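Local coordinates for cytochrome c-552/4 domain-containing protein (Ignicoccus hospitalis KIN4/I, PDB 4QO5), which binds eight c-type hemes as a membrane-associated multiheme cytochrome, probably serving in electron transfer, at residues A[11-16]-A[37-42]; A[138-143]-A[161-166]. All coordinates share one frame; numbering follows the deposited sequence.

Contact 1: residues A[11-16]-A[37-42]; sequences AKLKNV and DWLKSK. With HEC (heme c), chain C.
A single methyl group, Leu13 CD1, carries nearly all of this contact, lodging where the indole of Trp38 and the end of Leu39 converge. It is a small hydrophobic loop-on-helix contact of a multiheme cytochrome c: the loop after helix 6-11 lies against helix 32-39, beside a heme c pocket to which Trp38 belongs. Leu13 CD1 comes to the edge of the Trp38 ring, near its plane, 3.6 Å from Trp38 CZ3. The same methyl lies 3.8 Å from Leu39 CD2, while Leu13 CD2 stands a little farther from that atom. Leu39 also touches Leu6 and Ala9, which ties the loop contact to the helix before it.

The indole is shared between protein and cofactor. With CG anti to the backbone N (chi1 174°), the ring swings off the helix so that its six-membered rim meets Leu13 and one face receives the thioether arm of heme c. HEC CAB sits 3.8 Å above that ring plane, displaced toward the rim, and HEC CBB lies 3.5 Å from Trp38 CB. At the ring's polar corner NE1 donates to the carbonyl of Val77, which fixes the rotation of the indole. The side chain of Trp38 is about 4 Å from that of His222, an axial ligand of a heme iron. Trp38 O takes two donors from one residue: Ser41 N, and Ser41 OG at 2.7 Å, in the carbonyl plane with a C=O...OG angle of 146°.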
ATOM      1  N   ALA A  11      26.408  31.880  -4.359  1.00 29.78           N
ATOM      2  CA  ALA A  11      27.619  32.693  -4.235  1.00 33.43           C
ATOM      3  C   ALA A  11      28.836  31.888  -3.769  1.00 34.27           C
ATOM      4  O   ALA A  11      29.975  32.249  -4.068  1.00 38.56           O
ATOM      5  CB  ALA A  11      27.375  33.859  -3.291  1.00 35.59           C
ATOM      6  N   LYS A  12      28.592  30.811  -3.031  1.00 28.03           N
ATOM      7  CA  LYS A  12      29.668  29.975  -2.507  1.00 31.09           C
ATOM      8  C   LYS A  12      30.149  28.923  -3.508  1.00 31.99           C
ATOM      9  O   LYS A  12      31.150  28.252  -3.268  1.00 28.82           O
ATOM     10  CB  LYS A  12      29.242  29.280  -1.205  1.00 34.85           C
ATOM     11  CG  LYS A  12      29.577  30.057   0.074  1.00 49.93           C
ATOM     12  CD  LYS A  12      30.654  31.121  -0.176  1.00 59.59           C
ATOM     13  CE  LYS A  12      31.170  31.742   1.121  1.00 62.84           C
ATOM     14  NZ  LYS A  12      31.993  30.794   1.926  1.00 62.80           N
ATOM     15  N   LEU A  13      29.427  28.756  -4.610  1.00 26.19           N
ATOM     16  CA  LEU A  13      29.830  27.789  -5.628  1.00 25.79           C
ATOM     17  C   LEU A  13      31.172  28.158  -6.237  1.00 28.76           C
ATOM     18  O   LEU A  13      31.603  29.307  -6.191  1.00 29.60           O
ATOM     19  CB  LEU A  13      28.790  27.718  -6.747  1.00 25.51           C
ATOM     20  CG  LEU A  13      27.440  27.131  -6.342  1.00 25.42           C
ATOM     21  CD1 LEU A  13      26.447  27.284  -7.477  1.00 26.64           C
ATOM     22  CD2 LEU A  13      27.605  25.656  -5.945  1.00 28.25           C
ATOM     23  N   LYS A  14      31.839  27.178  -6.822  1.00 25.28           N
ATOM     24  CA  LYS A  14      33.063  27.481  -7.534  1.00 25.97           C
ATOM     25  C   LYS A  14      33.059  26.765  -8.860  1.00 23.41           C
ATOM     26  O   LYS A  14      32.312  25.788  -9.053  1.00 23.01           O
ATOM     27  CB  LYS A  14      34.293  27.101  -6.715  1.00 37.43           C
ATOM     28  CG  LYS A  14      34.336  25.649  -6.303  1.00 42.11           C
ATOM     29  CD  LYS A  14      35.547  25.373  -5.430  1.00 54.02           C
ATOM     30  CE  LYS A  14      35.473  23.981  -4.831  1.00 58.29           C
ATOM     31  NZ  LYS A  14      36.698  23.630  -4.061  1.00 65.33           N
ATOM     32  N   ASN A  15      33.872  27.281  -9.775  1.00 21.88           N
ATOM     33  CA  ASN A  15      34.026  26.718 -11.110  1.00 20.07           C
ATOM     34  C   ASN A  15      32.713  26.654 -11.873  1.00 24.36           C
ATOM     35  O   ASN A  15      32.448  25.692 -12.593  1.00 24.99           O
ATOM     36  CB  ASN A  15      34.691  25.333 -11.032  1.00 24.53           C
ATOM     37  CG  ASN A  15      36.042  25.385 -10.353  1.00 25.68           C
ATOM     38  OD1 ASN A  15      36.873  26.227 -10.689  1.00 28.20           O
ATOM     39  ND2 ASN A  15      36.261  24.504  -9.376  1.00 26.17           N
ATOM     40  N   VAL A  16      31.890  27.689 -11.701  1.00 23.43           N
ATOM     41  CA  VAL A  16      30.670  27.832 -12.474  1.00 23.13           C
ATOM     42  C   VAL A  16      30.992  28.568 -13.784  1.00 23.61           C
ATOM     43  O   VAL A  16      31.759  29.528 -13.792  1.00 25.86           O
ATOM     44  CB  VAL A  16      29.601  28.585 -11.666  1.00 23.51           C
ATOM     45  CG1 VAL A  16      28.283  28.582 -12.407  1.00 23.92           C
ATOM     46  CG2 VAL A  16      29.436  27.917 -10.295  1.00 22.05           C
ATOM     47  N   ASP A  37      17.230  22.311  -6.140  1.00 19.22           N
ATOM     48  CA  ASP A  37      17.366  20.898  -6.454  1.00 24.02           C
ATOM     49  C   ASP A  37      18.731  20.633  -7.120  1.00 22.58           C
ATOM     50  O   ASP A  37      19.469  19.736  -6.730  1.00 21.52           O
ATOM     51  CB  ASP A  37      16.226  20.535  -7.399  1.00 27.09           C
ATOM     52  CG  ASP A  37      15.832  19.084  -7.327  1.00 29.63           C
ATOM     53  OD1 ASP A  37      16.133  18.413  -6.313  1.00 31.30           O
ATOM     54  OD2 ASP A  37      15.182  18.623  -8.290  1.00 34.12           O
ATOM     55  N   TRP A  38      19.073  21.458  -8.106  1.00 18.62           N
ATOM     56  CA  TRP A  38      20.381  21.388  -8.763  1.00 18.05           C
ATOM     57  C   TRP A  38      21.537  21.580  -7.778  1.00 21.11           C
ATOM     58  O   TRP A  38      22.555  20.885  -7.862  1.00 21.13           O
ATOM     59  CB  TRP A  38      20.459  22.443  -9.875  1.00 18.26           C
ATOM     60  CG  TRP A  38      21.831  22.538 -10.502  1.00 20.03           C
ATOM     61  CD1 TRP A  38      22.374  21.679 -11.423  1.00 21.62           C
ATOM     62  CD2 TRP A  38      22.839  23.530 -10.235  1.00 20.96           C
ATOM     63  NE1 TRP A  38      23.651  22.082 -11.749  1.00 22.74           N
ATOM     64  CE2 TRP A  38      23.963  23.208 -11.033  1.00 22.23           C
ATOM     65  CE3 TRP A  38      22.905  24.649  -9.397  1.00 24.31           C
ATOM     66  CZ2 TRP A  38      25.136  23.969 -11.021  1.00 23.35           C
ATOM     67  CZ3 TRP A  38      24.070  25.407  -9.390  1.00 26.36           C
ATOM     68  CH2 TRP A  38      25.168  25.063 -10.197  1.00 21.35           C
ATOM     69  N   LEU A  39      21.376  22.510  -6.839  1.00 22.04           N
ATOM     70  CA  LEU A  39      22.392  22.741  -5.802  1.00 21.58           C
ATOM     71  C   LEU A  39      22.687  21.480  -4.966  1.00 21.06           C
ATOM     72  O   LEU A  39      23.762  21.364  -4.360  1.00 22.62           O
ATOM     73  CB  LEU A  39      21.951  23.885  -4.868  1.00 24.84           C
ATOM     74  CG  LEU A  39      22.099  25.305  -5.418  1.00 22.22           C
ATOM     75  CD1 LEU A  39      21.372  26.296  -4.504  1.00 22.31           C
ATOM     76  CD2 LEU A  39      23.566  25.678  -5.526  1.00 24.83           C
ATOM     77  N   LYS A  40      21.739  20.543  -4.929  1.00 19.49           N
ATOM     78  CA  LYS A  40      21.916  19.325  -4.123  1.00 22.79           C
ATOM     79  C   LYS A  40      22.637  18.239  -4.899  1.00 21.76           C
ATOM     80  O   LYS A  40      23.031  17.212  -4.330  1.00 24.14           O
ATOM     81  CB  LYS A  40      20.573  18.771  -3.634  1.00 25.23           C
ATOM     82  CG  LYS A  40      19.796  19.697  -2.712  1.00 34.47           C
ATOM     83  CD  LYS A  40      18.620  18.954  -2.085  1.00 44.82           C
ATOM     84  CE  LYS A  40      17.417  19.866  -1.854  1.00 52.97           C
ATOM     85  NZ  LYS A  40      17.640  20.917  -0.819  1.00 50.91           N
ATOM     86  N   SER A  41      22.791  18.440  -6.202  1.00 20.56           N
ATOM     87  CA  SER A  41      23.449  17.429  -7.042  1.00 21.78           C
ATOM     88  C   SER A  41      24.963  17.418  -6.899  1.00 22.84           C
ATOM     89  O   SER A  41      25.608  18.458  -6.746  1.00 23.26           O
ATOM     90  CB  SER A  41      23.098  17.597  -8.526  1.00 26.09           C
ATOM     91  OG  SER A  41      23.717  18.738  -9.074  1.00 27.75           O
ATOM     92  N   LYS A  42      25.536  16.219  -6.961  1.00 20.15           N
ATOM     93  CA  LYS A  42      26.984  16.101  -6.994  1.00 21.01           C
ATOM     94  C   LYS A  42      27.547  16.864  -8.191  1.00 21.35           C
ATOM     95  O   LYS A  42      28.622  17.446  -8.120  1.00 20.13           O
ATOM     96  CB  LYS A  42      27.376  14.628  -7.057  1.00 22.30           C
ATOM     97  CG  LYS A  42      28.845  14.345  -6.823  1.00 29.27           C
ATOM     98  CD  LYS A  42      29.018  12.832  -6.599  1.00 32.83           C
ATOM     99  CE  LYS A  42      30.347  12.492  -5.966  1.00 33.99           C
ATOM    100  NZ  LYS A  42      30.527  11.006  -5.868  1.00 34.48           N
TER
HETATM  101 FE   HEC C 602      17.465  21.088 -16.469  1.00 18.96          FE
HETATM  102  CHA HEC C 602      14.512  19.983 -17.839  1.00 15.51           C
HETATM  103  CHB HEC C 602      16.047  24.215 -16.063  1.00 16.88           C
HETATM  104  CHC HEC C 602      20.272  22.074 -15.029  1.00 18.45           C
HETATM  105  CHD HEC C 602      18.901  18.044 -17.124  1.00 17.97           C
HETATM  106  NA  HEC C 602      15.653  21.924 -16.818  1.00 18.20           N
HETATM  107  C1A HEC C 602      14.568  21.277 -17.410  1.00 17.55           C
HETATM  108  C2A HEC C 602      13.472  22.202 -17.530  1.00 17.88           C
HETATM  109  C3A HEC C 602      13.878  23.364 -17.031  1.00 16.98           C
HETATM  110  C4A HEC C 602      15.247  23.220 -16.577  1.00 14.47           C
HETATM  111  CMA HEC C 602      13.031  24.651 -16.934  1.00 18.45           C
HETATM  112  CAA HEC C 602      12.100  21.881 -18.173  1.00 18.92           C
HETATM  113  CBA HEC C 602      11.273  20.849 -17.426  1.00 18.44           C
HETATM  114  CGA HEC C 602      10.539  21.571 -16.337  1.00 23.19           C
HETATM  115  O1A HEC C 602      10.462  21.001 -15.216  1.00 20.83           O
HETATM  116  O2A HEC C 602      10.057  22.712 -16.588  1.00 25.76           O
HETATM  117  NB  HEC C 602      18.024  22.788 -15.818  1.00 20.54           N
HETATM  118  C1B HEC C 602      17.294  23.948 -15.602  1.00 16.41           C
HETATM  119  C2B HEC C 602      18.021  24.825 -14.728  1.00 18.06           C
HETATM  120  C3B HEC C 602      19.143  24.153 -14.429  1.00 16.23           C
HETATM  121  C4B HEC C 602      19.187  22.914 -15.119  1.00 14.13           C
HETATM  122  CMB HEC C 602      17.462  26.187 -14.231  1.00 26.16           C
HETATM  123  CAB HEC C 602      20.293  24.384 -13.467  1.00 31.38           C
HETATM  124  CBB HEC C 602      19.801  25.021 -12.120  1.00 28.02           C
HETATM  125  NC  HEC C 602      19.246  20.250 -16.175  1.00 20.18           N
HETATM  126  C1C HEC C 602      20.326  20.831 -15.566  1.00 16.96           C
HETATM  127  C2C HEC C 602      21.497  20.010 -15.743  1.00 15.36           C
HETATM  128  C3C HEC C 602      21.005  18.820 -16.130  1.00 19.60           C
HETATM  129  C4C HEC C 602      19.662  19.007 -16.536  1.00 17.21           C
HETATM  130  CMC HEC C 602      22.795  20.334 -14.951  1.00 17.82           C
HETATM  131  CAC HEC C 602      21.609  17.425 -16.433  1.00 37.28           C
HETATM  132  CBC HEC C 602      22.723  16.960 -15.453  1.00 21.74           C
HETATM  133  ND  HEC C 602      16.807  19.363 -17.325  1.00 17.59           N
HETATM  134  C1D HEC C 602      17.580  18.209 -17.434  1.00 14.54           C
HETATM  135  C2D HEC C 602      16.820  17.108 -17.970  1.00 15.53           C
HETATM  136  C3D HEC C 602      15.439  17.693 -18.224  1.00 14.99           C
HETATM  137  C4D HEC C 602      15.536  19.085 -17.806  1.00 16.51           C
HETATM  138  CMD HEC C 602      17.415  15.686 -18.181  1.00 19.50           C
HETATM  139  CAD HEC C 602      14.141  17.053 -18.792  1.00 19.85           C
HETATM  140  CBD HEC C 602      14.304  15.742 -19.536  1.00 20.25           C
HETATM  141  CGD HEC C 602      14.211  14.583 -18.556  1.00 24.01           C
HETATM  142  O1D HEC C 602      14.313  13.424 -19.008  1.00 25.18           O
HETATM  143  O2D HEC C 602      14.030  14.817 -17.334  1.00 24.70           O

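Contact 2: residues A[138-143]-A[161-166]; sequences IYRALV and TSQETS. With HEC (heme c), chain E; NAG (2-acetamido-2-deoxy-beta-D-glucopyranose), chain K.
Val143 and Gln163 form the tight half of this contact, in a region matching the cytochrome c554 family, where helix 137-147 meets a short, weakly bonded helical turn at about 162-165 beside a heme c. The side chains cross at about a right angle: Val143 CG1 presses on the amide, 3.5 Å from Gln163 CD and 3.6 Å from Gln163 NE2. The other branch, CG2, turns to the cofactor and packs against methyl CMB of the heme, which Leu142 also touches. Gln163 reaches across with its chain extended beyond CG (chi2 166°), and its NE2 is held by Thr147 OG1. Tyr139, one turn back, lays a ring face over heme methyl CMA.

The looser side is bridged by a water and flanked by a sugar. Arg140 NE stays 4.3 Å from Gln163 OE1, and a water fills in between: it accepts from Arg140 NH2 at 2.8 Å, in the guanidinium plane, and lies 2.8 Å from Gln163 OE1. A bend at chi2 (59°) folds the arginine along the N-acetylglucosamine probably carried by Asn144, with Arg140 CG 3.6 Å from NAG N2. Met134 O takes Arg140 NH1, anchoring the guanidinium. The helical turn also faces the second subunit, whose Tyr418 bonds to Glu164. Ser166, just past this turn, folds back on it, its OG donating to Ser162 O at 2.6 Å.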
ATOM      1  N   ILE A 138       0.513  -7.743 -31.094  1.00 25.24           N
ATOM      2  CA  ILE A 138      -0.251  -8.412 -30.041  1.00 25.16           C
ATOM      3  C   ILE A 138      -0.306  -7.561 -28.783  1.00 23.43           C
ATOM      4  O   ILE A 138      -1.373  -7.369 -28.211  1.00 27.11           O
ATOM      5  CB  ILE A 138       0.334  -9.803 -29.691  1.00 29.82           C
ATOM      6  CG1 ILE A 138       0.381 -10.693 -30.929  1.00 29.19           C
ATOM      7  CG2 ILE A 138      -0.487 -10.473 -28.588  1.00 25.39           C
ATOM      8  CD1 ILE A 138      -0.962 -10.920 -31.584  1.00 35.16           C
ATOM      9  N   TYR A 139       0.835  -7.024 -28.359  1.00 21.89           N
ATOM     10  CA  TYR A 139       0.848  -6.240 -27.127  1.00 19.64           C
ATOM     11  C   TYR A 139       0.085  -4.938 -27.322  1.00 23.70           C
ATOM     12  O   TYR A 139      -0.562  -4.446 -26.401  1.00 23.02           O
ATOM     13  CB  TYR A 139       2.272  -5.951 -26.639  1.00 21.99           C
ATOM     14  CG  TYR A 139       3.104  -7.207 -26.406  1.00 26.63           C
ATOM     15  CD1 TYR A 139       2.515  -8.465 -26.406  1.00 27.12           C
ATOM     16  CD2 TYR A 139       4.477  -7.127 -26.192  1.00 23.84           C
ATOM     17  CE1 TYR A 139       3.272  -9.614 -26.214  1.00 29.76           C
ATOM     18  CE2 TYR A 139       5.243  -8.272 -25.988  1.00 24.06           C
ATOM     19  CZ  TYR A 139       4.632  -9.507 -26.003  1.00 28.37           C
ATOM     20  OH  TYR A 139       5.386 -10.645 -25.814  1.00 31.97           O
ATOM     21  N   ARG A 140       0.165  -4.381 -28.524  1.00 23.95           N
ATOM     22  CA  ARG A 140      -0.568  -3.151 -28.808  1.00 21.65           C
ATOM     23  C   ARG A 140      -2.074  -3.395 -28.787  1.00 22.12           C
ATOM     24  O   ARG A 140      -2.860  -2.505 -28.424  1.00 25.90           O
ATOM     25  CB  ARG A 140      -0.116  -2.565 -30.148  1.00 20.98           C
ATOM     26  CG  ARG A 140      -0.881  -1.340 -30.595  1.00 25.26           C
ATOM     27  CD  ARG A 140      -0.777  -0.213 -29.571  1.00 27.92           C
ATOM     28  NE  ARG A 140      -1.259   1.054 -30.117  1.00 28.38           N
ATOM     29  CZ  ARG A 140      -0.581   1.788 -30.996  1.00 28.95           C
ATOM     30  NH1 ARG A 140       0.606   1.377 -31.426  1.00 29.40           N
ATOM     31  NH2 ARG A 140      -1.085   2.933 -31.441  1.00 27.03           N
ATOM     32  N   ALA A 141      -2.478  -4.602 -29.170  1.00 23.51           N
ATOM     33  CA  ALA A 141      -3.878  -4.977 -29.093  1.00 25.70           C
ATOM     34  C   ALA A 141      -4.347  -4.991 -27.636  1.00 25.71           C
ATOM     35  O   ALA A 141      -5.481  -4.605 -27.333  1.00 25.12           O
ATOM     36  CB  ALA A 141      -4.103  -6.320 -29.749  1.00 26.35           C
ATOM     37  N   LEU A 142      -3.465  -5.422 -26.735  1.00 24.32           N
ATOM     38  CA  LEU A 142      -3.770  -5.412 -25.306  1.00 25.28           C
ATOM     39  C   LEU A 142      -3.880  -3.970 -24.804  1.00 25.69           C
ATOM     40  O   LEU A 142      -4.800  -3.632 -24.049  1.00 24.07           O
ATOM     41  CB  LEU A 142      -2.707  -6.177 -24.515  1.00 24.23           C
ATOM     42  CG  LEU A 142      -2.974  -6.287 -23.005  1.00 28.21           C
ATOM     43  CD1 LEU A 142      -4.330  -6.932 -22.751  1.00 27.82           C
ATOM     44  CD2 LEU A 142      -1.865  -7.083 -22.332  1.00 27.79           C
ATOM     45  N   VAL A 143      -2.943  -3.125 -25.233  1.00 23.37           N
ATOM     46  CA  VAL A 143      -2.994  -1.696 -24.925  1.00 26.35           C
ATOM     47  C   VAL A 143      -4.346  -1.142 -25.335  1.00 26.88           C
ATOM     48  O   VAL A 143      -5.059  -0.522 -24.540  1.00 23.79           O
ATOM     49  CB  VAL A 143      -1.889  -0.900 -25.661  1.00 26.95           C
ATOM     50  CG1 VAL A 143      -2.168   0.599 -25.584  1.00 22.68           C
ATOM     51  CG2 VAL A 143      -0.509  -1.226 -25.093  1.00 23.43           C
ATOM     52  N   THR A 161      -3.983  10.351 -25.342  1.00 28.49           N
ATOM     53  CA  THR A 161      -4.864  10.611 -24.199  1.00 21.22           C
ATOM     54  C   THR A 161      -4.849   9.481 -23.166  1.00 22.17           C
ATOM     55  O   THR A 161      -4.009   9.471 -22.273  1.00 21.09           O
ATOM     56  CB  THR A 161      -6.312  10.951 -24.622  1.00 28.39           C
ATOM     57  OG1 THR A 161      -6.863   9.889 -25.421  1.00 26.40           O
ATOM     58  CG2 THR A 161      -6.342  12.263 -25.417  1.00 30.29           C
ATOM     59  N   SER A 162      -5.777   8.544 -23.280  1.00 20.73           N
ATOM     60  CA  SER A 162      -5.846   7.454 -22.291  1.00 22.26           C
ATOM     61  C   SER A 162      -4.555   6.651 -22.172  1.00 24.97           C
ATOM     62  O   SER A 162      -4.179   6.230 -21.074  1.00 24.11           O
ATOM     63  CB  SER A 162      -7.020   6.522 -22.589  1.00 24.11           C
ATOM     64  OG  SER A 162      -6.857   5.903 -23.852  1.00 24.33           O
ATOM     65  N   GLN A 163      -3.853   6.459 -23.289  1.00 22.72           N
ATOM     66  CA  GLN A 163      -2.660   5.637 -23.251  1.00 23.70           C
ATOM     67  C   GLN A 163      -1.491   6.437 -22.685  1.00 23.67           C
ATOM     68  O   GLN A 163      -0.588   5.882 -22.066  1.00 22.35           O
ATOM     69  CB  GLN A 163      -2.370   5.045 -24.639  1.00 23.87           C
ATOM     70  CG  GLN A 163      -3.474   4.076 -25.052  1.00 23.33           C
ATOM     71  CD  GLN A 163      -3.460   3.691 -26.510  1.00 27.28           C
ATOM     72  OE1 GLN A 163      -2.534   4.027 -27.258  1.00 26.38           O
ATOM     73  NE2 GLN A 163      -4.498   2.975 -26.933  1.00 26.45           N
ATOM     74  N   GLU A 164      -1.527   7.749 -22.880  1.00 25.15           N
ATOM     75  CA  GLU A 164      -0.446   8.605 -22.395  1.00 22.14           C
ATOM     76  C   GLU A 164      -0.429   8.708 -20.878  1.00 24.94           C
ATOM     77  O   GLU A 164       0.640   8.794 -20.253  1.00 27.10           O
ATOM     78  CB  GLU A 164      -0.529  10.002 -23.039  1.00 23.88           C
ATOM     79  CG  GLU A 164       0.552  10.937 -22.530  1.00 26.81           C
ATOM     80  CD  GLU A 164       0.757  12.139 -23.431  1.00 35.88           C
ATOM     81  OE1 GLU A 164       0.842  13.257 -22.888  1.00 40.22           O
ATOM     82  OE2 GLU A 164       0.839  11.964 -24.669  1.00 32.69           O
ATOM     83  N   THR A 165      -1.614   8.687 -20.275  1.00 22.74           N
ATOM     84  CA  THR A 165      -1.717   8.788 -18.831  1.00 19.75           C
ATOM     85  C   THR A 165      -1.597   7.416 -18.174  1.00 19.13           C
ATOM     86  O   THR A 165      -1.459   7.335 -16.949  1.00 24.60           O
ATOM     87  CB  THR A 165      -3.028   9.462 -18.404  1.00 25.30           C
ATOM     88  OG1 THR A 165      -2.891   9.947 -17.067  1.00 30.17           O
ATOM     89  CG2 THR A 165      -4.202   8.487 -18.480  1.00 24.20           C
ATOM     90  N   SER A 166      -1.649   6.355 -18.986  1.00 21.80           N
ATOM     91  CA  SER A 166      -1.552   4.983 -18.457  1.00 19.74           C
ATOM     92  C   SER A 166      -0.273   4.253 -18.879  1.00 19.86           C
ATOM     93  O   SER A 166       0.797   4.544 -18.341  1.00 19.82           O
ATOM     94  CB  SER A 166      -2.814   4.159 -18.769  1.00 22.38           C
ATOM     95  OG  SER A 166      -3.112   4.101 -20.143  1.00 23.30           O
TER
HETATM   96 FE   HEC E 604       3.691  -2.575 -18.811  1.00 22.23          FE
HETATM   97  CHA HEC E 604       6.302  -4.841 -19.224  1.00 22.11           C
HETATM   98  CHB HEC E 604       2.005  -4.178 -21.320  1.00 23.62           C
HETATM   99  CHC HEC E 604       0.983  -0.506 -18.332  1.00 22.02           C
HETATM  100  CHD HEC E 604       5.131  -1.370 -15.982  1.00 21.50           C
HETATM  101  NA  HEC E 604       4.077  -4.226 -19.986  1.00 21.18           N
HETATM  102  C1A HEC E 604       5.244  -4.945 -20.090  1.00 22.34           C
HETATM  103  C2A HEC E 604       5.149  -5.808 -21.251  1.00 24.42           C
HETATM  104  C3A HEC E 604       3.952  -5.608 -21.800  1.00 22.53           C
HETATM  105  C4A HEC E 604       3.259  -4.623 -21.019  1.00 20.31           C
HETATM  106  CMA HEC E 604       3.324  -6.277 -23.039  1.00 23.44           C
HETATM  107  CAA HEC E 604       6.244  -6.767 -21.773  1.00 21.68           C
HETATM  108  CBA HEC E 604       6.889  -6.019 -22.945  1.00 26.48           C
HETATM  109  CGA HEC E 604       8.075  -6.751 -23.533  1.00 33.65           C
HETATM  110  O1A HEC E 604       7.984  -7.211 -24.701  1.00 33.68           O
HETATM  111  O2A HEC E 604       9.107  -6.871 -22.834  1.00 38.47           O
HETATM  112  NB  HEC E 604       1.905  -2.382 -19.672  1.00 21.03           N
HETATM  113  C1B HEC E 604       1.364  -3.156 -20.670  1.00 21.52           C
HETATM  114  C2B HEC E 604       0.056  -2.664 -21.011  1.00 22.39           C
HETATM  115  C3B HEC E 604      -0.242  -1.703 -20.127  1.00 29.80           C
HETATM  116  C4B HEC E 604       0.931  -1.461 -19.322  1.00 24.89           C
HETATM  117  CMB HEC E 604      -0.867  -3.355 -22.046  1.00 23.55           C
HETATM  118  CAB HEC E 604      -1.516  -0.861 -19.887  1.00 33.33           C
HETATM  119  CBB HEC E 604      -2.886  -1.375 -20.380  1.00 28.77           C
HETATM  120  NC  HEC E 604       3.099  -1.252 -17.438  1.00 22.68           N
HETATM  121  C1C HEC E 604       2.015  -0.404 -17.440  1.00 25.59           C
HETATM  122  C2C HEC E 604       2.248   0.659 -16.483  1.00 20.99           C
HETATM  123  C3C HEC E 604       3.313   0.245 -15.782  1.00 25.19           C
HETATM  124  C4C HEC E 604       3.925  -0.861 -16.418  1.00 23.18           C
HETATM  125  CMC HEC E 604       1.139   1.675 -16.100  1.00 22.13           C
HETATM  126  CAC HEC E 604       4.080   0.737 -14.566  1.00 33.20           C
HETATM  127  CBC HEC E 604       3.100   0.957 -13.373  1.00 34.75           C
HETATM  128  ND  HEC E 604       5.441  -3.023 -17.774  1.00 22.53           N
HETATM  129  C1D HEC E 604       5.816  -2.398 -16.598  1.00 23.04           C
HETATM  130  C2D HEC E 604       7.017  -3.014 -16.101  1.00 20.20           C
HETATM  131  C3D HEC E 604       7.376  -4.107 -17.097  1.00 20.18           C
HETATM  132  C4D HEC E 604       6.347  -4.041 -18.104  1.00 23.51           C
HETATM  133  CMD HEC E 604       7.776  -2.642 -14.824  1.00 23.29           C
HETATM  134  CAD HEC E 604       8.559  -5.101 -17.029  1.00 19.44           C
HETATM  135  CBD HEC E 604       8.188  -6.154 -15.988  1.00 22.34           C
HETATM  136  CGD HEC E 604       9.164  -7.299 -15.993  1.00 21.28           C
HETATM  137  O1D HEC E 604       9.185  -8.051 -14.987  1.00 23.69           O
HETATM  138  O2D HEC E 604       9.918  -7.463 -16.978  1.00 22.44           O
HETATM  139  C1  NAG K 610      -4.027   0.444 -31.995  1.00 37.40           C
HETATM  140  C2  NAG K 610      -4.294  -0.420 -33.177  1.00 33.69           C
HETATM  141  C3  NAG K 610      -4.023   0.387 -34.435  1.00 34.63           C
HETATM  142  C4  NAG K 610      -4.875   1.665 -34.422  1.00 37.01           C
HETATM  143  C5  NAG K 610      -4.757   2.405 -33.081  1.00 36.11           C
HETATM  144  C6  NAG K 610      -5.741   3.545 -32.936  1.00 38.92           C
HETATM  145  C7  NAG K 610      -3.956  -2.838 -32.812  1.00 31.84           C
HETATM  146  C8  NAG K 610      -2.962  -3.963 -32.834  1.00 30.21           C
HETATM  147  N2  NAG K 610      -3.481  -1.631 -33.140  1.00 32.52           N
HETATM  148  O3  NAG K 610      -4.287  -0.411 -35.581  1.00 39.23           O
HETATM  149  O4  NAG K 610      -4.449   2.560 -35.436  1.00 44.22           O
HETATM  150  O5  NAG K 610      -4.972   1.517 -31.975  1.00 32.13           O
HETATM  151  O6  NAG K 610      -7.029   3.205 -33.430  1.00 43.02           O
HETATM  152  O7  NAG K 610      -5.137  -3.028 -32.522  1.00 31.08           O
HETATM  153  O   HOH W   1      -3.310   3.453 -29.849  1.00 38.21           O
HETATM  154  O   HOH W   2       2.624  -4.154 -17.167  1.00 31.95           O

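How the contacts relate
Contacts 1 and 2 follow each other in series along the chain, the first closing before the second opens, and share no helix or strand. Their centres are about 41 Å apart and their nearest atoms about 21 Å, so they do not touch. Contact 1 lies towards the N-terminal end of the molecule, about 31 Å from the centre of the chain; contact 2 is nearer the middle, about 16 Å from it. Each packs beside a different heme c, and each has residues meeting the second subunit. They flank two of the eight hemes, consistent with a role of the protein in electron transfer.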